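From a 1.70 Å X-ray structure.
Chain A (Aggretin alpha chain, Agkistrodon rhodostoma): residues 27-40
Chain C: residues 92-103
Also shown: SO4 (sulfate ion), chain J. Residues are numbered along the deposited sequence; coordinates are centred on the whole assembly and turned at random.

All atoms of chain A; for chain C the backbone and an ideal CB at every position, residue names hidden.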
# COMPACT_ATOMS: atom_id res chain seq x y z
N ASP A 27 5.26 6.36 2.21
CA ASP A 27 6.12 5.15 2.22
C ASP A 27 7.60 5.47 2.15
O ASP A 27 8.43 4.90 2.84
CB ASP A 27 5.74 4.21 1.06
CG ASP A 27 4.46 3.40 1.31
OD1 ASP A 27 3.92 2.88 0.31
OD2 ASP A 27 4.05 3.19 2.47
N GLU A 28 8.04 6.36 1.25
CA GLU A 28 9.42 6.64 1.17
C GLU A 28 9.94 7.39 2.41
O GLU A 28 11.12 7.26 2.76
CB GLU A 28 9.67 7.51 -0.07
CG GLU A 28 9.64 6.63 -1.35
CD GLU A 28 10.65 5.42 -1.31
OE1 GLU A 28 11.84 5.57 -0.91
OE2 GLU A 28 10.25 4.29 -1.72
N ALA A 29 9.08 8.22 3.01
CA ALA A 29 9.45 8.95 4.22
C ALA A 29 9.71 7.92 5.31
O ALA A 29 10.75 8.01 5.97
CB ALA A 29 8.35 9.97 4.65
N GLU A 30 8.77 7.00 5.52
CA GLU A 30 8.96 5.93 6.52
C GLU A 30 10.24 5.12 6.27
O GLU A 30 10.98 4.83 7.23
CB GLU A 30 7.70 5.07 6.62
CG GLU A 30 7.86 3.79 7.46
CD GLU A 30 7.83 4.09 8.95
OE1 GLU A 30 8.10 3.12 9.70
OE2 GLU A 30 7.51 5.22 9.37
N LYS A 31 10.50 4.72 5.02
CA LYS A 31 11.75 4.02 4.65
C LYS A 31 12.98 4.86 5.01
O LYS A 31 14.00 4.34 5.45
CB LYS A 31 11.78 3.70 3.14
CG LYS A 31 10.81 2.55 2.80
CD LYS A 31 10.47 2.48 1.34
CE LYS A 31 11.58 1.98 0.60
NZ LYS A 31 11.19 1.75 -0.84
N PHE A 32 12.93 6.18 4.72
CA PHE A 32 14.02 7.05 5.09
C PHE A 32 14.26 7.10 6.60
O PHE A 32 15.40 7.02 7.00
CB PHE A 32 13.81 8.45 4.48
CG PHE A 32 14.91 9.39 4.76
CD1 PHE A 32 14.92 10.12 5.95
CD2 PHE A 32 15.95 9.56 3.82
CE1 PHE A 32 15.95 11.04 6.22
CE2 PHE A 32 16.98 10.48 4.09
CZ PHE A 32 16.98 11.21 5.27
N CYS A 33 13.19 7.18 7.39
CA CYS A 33 13.36 7.13 8.84
C CYS A 33 14.02 5.82 9.29
O CYS A 33 14.90 5.82 10.18
CB CYS A 33 12.01 7.28 9.50
SG CYS A 33 11.24 8.93 9.27
N ARG A 34 13.59 4.72 8.69
CA ARG A 34 14.20 3.39 9.05
C ARG A 34 15.69 3.34 8.73
O ARG A 34 16.43 2.52 9.34
CB ARG A 34 13.48 2.20 8.38
CG ARG A 34 12.04 2.04 8.62
CD ARG A 34 11.82 1.50 10.08
NE ARG A 34 12.40 0.13 10.21
CZ ARG A 34 11.79 -1.02 9.89
NH1 ARG A 34 10.57 -1.06 9.38
NH2 ARG A 34 12.43 -2.20 10.08
N ALA A 35 16.18 4.13 7.75
CA ALA A 35 17.55 4.15 7.46
C ALA A 35 18.37 5.14 8.32
O ALA A 35 19.59 5.29 8.10
CB ALA A 35 17.70 4.46 5.94
N GLN A 36 17.74 5.79 9.30
CA GLN A 36 18.45 6.75 10.18
C GLN A 36 18.81 6.09 11.50
O GLN A 36 17.95 5.41 12.09
CB GLN A 36 17.59 8.01 10.48
CG GLN A 36 17.06 8.73 9.21
CD GLN A 36 18.11 9.00 8.18
OE1 GLN A 36 19.09 9.70 8.44
NE2 GLN A 36 17.95 8.42 6.99
N GLU A 37 20.02 6.36 11.97
CA GLU A 37 20.44 5.96 13.33
C GLU A 37 20.22 4.47 13.52
O GLU A 37 20.64 3.72 12.68
CB GLU A 37 19.73 6.82 14.37
CG GLU A 37 20.08 8.32 14.25
CD GLU A 37 21.55 8.62 14.54
OE1 GLU A 37 22.15 7.90 15.34
OE2 GLU A 37 22.11 9.58 13.97
N ASN A 38 19.58 4.03 14.62
CA ASN A 38 19.34 2.61 14.78
C ASN A 38 17.96 2.18 14.28
O ASN A 38 17.44 1.15 14.69
CB ASN A 38 19.48 2.23 16.26
CG ASN A 38 18.80 3.22 17.15
OD1 ASN A 38 19.15 4.40 17.14
ND2 ASN A 38 17.85 2.76 17.95
N GLY A 39 17.36 2.97 13.34
CA GLY A 39 16.10 2.58 12.72
C GLY A 39 15.03 3.41 13.40
O GLY A 39 14.42 2.99 14.42
N ALA A 40 14.82 4.61 12.88
CA ALA A 40 13.73 5.46 13.35
C ALA A 40 12.42 5.14 12.57
O ALA A 40 12.40 4.26 11.69
CB ALA A 40 14.14 6.93 13.15
N UNK C 92 17.17 -9.23 15.43
CA UNK C 92 15.97 -8.68 14.79
C UNK C 92 16.37 -7.55 13.88
O UNK C 92 17.33 -6.83 14.14
CB UNK C 92 14.95 -8.20 15.83
N UNK C 93 15.58 -7.38 12.81
CA UNK C 93 15.83 -6.27 11.89
C UNK C 93 15.17 -4.99 12.46
O UNK C 93 13.97 -4.96 12.77
CB UNK C 93 15.29 -6.59 10.49
N UNK C 94 15.94 -3.92 12.60
CA UNK C 94 15.41 -2.60 13.02
C UNK C 94 15.81 -1.61 11.92
O UNK C 94 15.04 -1.35 10.99
CB UNK C 94 15.95 -2.17 14.39
N UNK C 95 17.05 -1.15 11.95
CA UNK C 95 17.63 -0.42 10.83
C UNK C 95 17.40 -1.15 9.53
O UNK C 95 17.59 -2.38 9.44
CB UNK C 95 19.13 -0.20 11.05
N UNK C 96 17.04 -0.39 8.47
CA UNK C 96 16.91 -0.92 7.11
C UNK C 96 17.30 0.19 6.20
O UNK C 96 16.99 1.33 6.48
CB UNK C 96 15.50 -1.43 6.80
N UNK C 97 17.91 -0.12 5.08
CA UNK C 97 18.22 0.93 4.15
C UNK C 97 17.66 0.61 2.79
O UNK C 97 18.39 0.27 1.87
CB UNK C 97 19.73 1.15 4.07
N UNK C 98 16.33 0.76 2.68
CA UNK C 98 15.59 0.40 1.47
C UNK C 98 15.26 1.60 0.56
O UNK C 98 14.34 1.53 -0.26
CB UNK C 98 14.29 -0.30 1.87
N UNK C 99 15.99 2.71 0.75
CA UNK C 99 15.50 3.98 0.22
C UNK C 99 15.53 4.03 -1.32
O UNK C 99 14.75 4.75 -1.94
CB UNK C 99 16.33 5.13 0.79
N UNK C 100 16.41 3.25 -1.91
CA UNK C 100 16.52 3.25 -3.37
C UNK C 100 15.56 2.28 -4.09
O UNK C 100 15.39 2.35 -5.33
CB UNK C 100 17.96 2.90 -3.76
N UNK C 101 14.92 1.41 -3.32
CA UNK C 101 14.13 0.29 -3.85
C UNK C 101 12.64 0.57 -3.87
O UNK C 101 12.15 1.51 -3.17
CB UNK C 101 14.39 -0.97 -3.02
N UNK C 102 11.91 -0.24 -4.65
CA UNK C 102 10.45 -0.08 -4.78
C UNK C 102 9.72 -1.30 -4.38
O UNK C 102 10.32 -2.36 -4.40
CB UNK C 102 10.06 0.28 -6.21
N UNK C 103 8.46 -1.12 -3.96
CA UNK C 103 7.72 -2.27 -3.44
C UNK C 103 7.64 -3.42 -4.49
O UNK C 103 7.21 -3.14 -5.63
CB UNK C 103 6.31 -1.83 -3.03
S SO4 J . 3.18 -1.87 0.05
O1 SO4 J . 3.26 -3.01 -0.87
O2 SO4 J . 4.28 -0.94 -0.31
O3 SO4 J . 3.31 -2.27 1.44
O4 SO4 J . 1.89 -1.23 -0.09

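Position 92 has nothing of chain A within 5.5 Å of its ideal CB, so the contact sets no rule; it is C:Ser92. At 93 the CB points sideways, 5.3 Å from A:Arg34 NH2. Small, branched or polar groups would fit, and C:Val93 merely brings CG1 to 4.4 Å from A:Arg34 NH2.

Position 94 works first through its backbone: its carbonyl O accepts from A:Arg34 NE at 3.1 Å and A:Arg34 NH2 at 2.9 Å, which any residue could supply. The CB at 94 lies 3.7 Å from A:Asn38 O, an acceptor that invites serine or threonine. C:Ser94 obliges with a weak hydrogen bond, OG to A:Asn38 O at 3.3 Å.

At 95 the CA traces come closest, CA to A:Gly39 CA at 3.9 Å. A CB on that glycine would clash here, though its own backbone angles already call for glycine. The CB at 95 runs sideways past A:Arg34 O, leaving room for a long or flat group beside A:Ala35. C:Tyr95 lays its ring edge against A:Ala35 O, with CE1 3.2 Å from that oxygen, and a water joins its OH to the same carbonyl.

Position 96 is pinned by its N, which donates to A:Arg34 O at 3.1 Å. The nearby guanidinium favours an acid, although a neutral polar chain could also fit. C:Glu96 stretches out, chi2 in t, and places its carboxylate over one face of the guanidinium. C:Glu96 OE2 is 3.5 Å from A:Arg34 NH2, a salt bridge of charge alone, since no N-H points at the oxygen.

At 97 the CB is 4.3 Å from A:Ala35 CB, so small or medium groups suit. C:Asn97 ND2 finds no partner in the model.

Position 98 opens a type I turn ending at 101; aliphatic chains suit it. C:Leu98 meets the lysine with CB alone, 3.8 Å from A:Lys31 CE, while its branches turn elsewhere; its carbonyl O is nearer, 2.9 Å from A:Lys31 CE.

Position 99 offers A:Phe32 and A:Ala35 to an apolar group, while A:Glu28 OE1 might tempt a donor. C:Ile99 takes the apolar option, its CG2 4.1 Å from A:Ala35 CB.

Position 100 points away, where almost any polar group would do: C:Asp100. At 101 the carbonyl O accepts from A:Lys31 NZ at 2.5 Å, leaving side-chain choice loose; C:Leu101 leads its end away. Position 102 also points away, though a long donor could reach back; C:His102 returns ND1 to 4.4 Å from A:Glu28 OE2. At 103 the sulfate suits a hydroxyl or a base, and C:Thr103 OG1 donates to its O1 at 2.9 Å.

Chain C (92-103) SVSYENLIDLHT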
# COMPACT_ATOMS: atom_id res chain seq x y z
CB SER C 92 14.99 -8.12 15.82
OG SER C 92 14.34 -9.21 16.42
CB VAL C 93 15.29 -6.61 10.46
CG1 VAL C 93 15.41 -5.38 9.54
CG2 VAL C 93 16.04 -7.78 9.81
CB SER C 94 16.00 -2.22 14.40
OG SER C 94 17.47 -2.18 14.35
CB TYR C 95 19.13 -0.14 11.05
CG TYR C 95 19.87 0.39 9.86
CD1 TYR C 95 19.91 1.76 9.57
CD2 TYR C 95 20.59 -0.47 9.05
CE1 TYR C 95 20.62 2.25 8.44
CE2 TYR C 95 21.33 -0.01 7.96
CZ TYR C 95 21.32 1.36 7.64
OH TYR C 95 22.03 1.83 6.51
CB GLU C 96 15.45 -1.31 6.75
CG GLU C 96 14.81 -2.44 7.54
CD GLU C 96 13.44 -2.82 7.01
OE1 GLU C 96 13.15 -4.04 7.02
OE2 GLU C 96 12.63 -1.92 6.61
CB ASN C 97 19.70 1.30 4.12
CG ASN C 97 19.97 2.57 3.28
OD1 ASN C 97 21.12 2.91 2.99
ND2 ASN C 97 18.94 3.17 2.80
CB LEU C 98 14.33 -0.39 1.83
CG LEU C 98 14.63 -1.77 2.50
CD1 LEU C 98 13.36 -2.35 3.13
CD2 LEU C 98 15.18 -2.76 1.49
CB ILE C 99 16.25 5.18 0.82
CG1 ILE C 99 17.74 5.07 0.55
CG2 ILE C 99 15.97 5.30 2.33
CD1 ILE C 99 18.50 6.32 0.95
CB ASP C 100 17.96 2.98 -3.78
CG ASP C 100 18.87 4.20 -3.53
OD1 ASP C 100 18.37 5.32 -3.23
OD2 ASP C 100 20.10 4.01 -3.65
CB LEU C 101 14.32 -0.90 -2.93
CG LEU C 101 15.72 -1.47 -2.89
CD1 LEU C 101 15.61 -2.80 -2.17
CD2 LEU C 101 16.35 -1.70 -4.28
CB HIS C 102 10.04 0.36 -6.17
CG HIS C 102 10.67 1.64 -6.53
ND1 HIS C 102 10.43 2.80 -5.83
CD2 HIS C 102 11.62 1.94 -7.45
CE1 HIS C 102 11.18 3.77 -6.31
NE2 HIS C 102 11.90 3.28 -7.31
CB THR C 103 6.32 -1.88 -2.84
OG1 THR C 103 5.67 -3.08 -2.40
CG2 THR C 103 5.40 -1.16 -3.86
O HOH W 1 14.68 1.89 4.51
O HOH W 2 21.61 4.43 6.40
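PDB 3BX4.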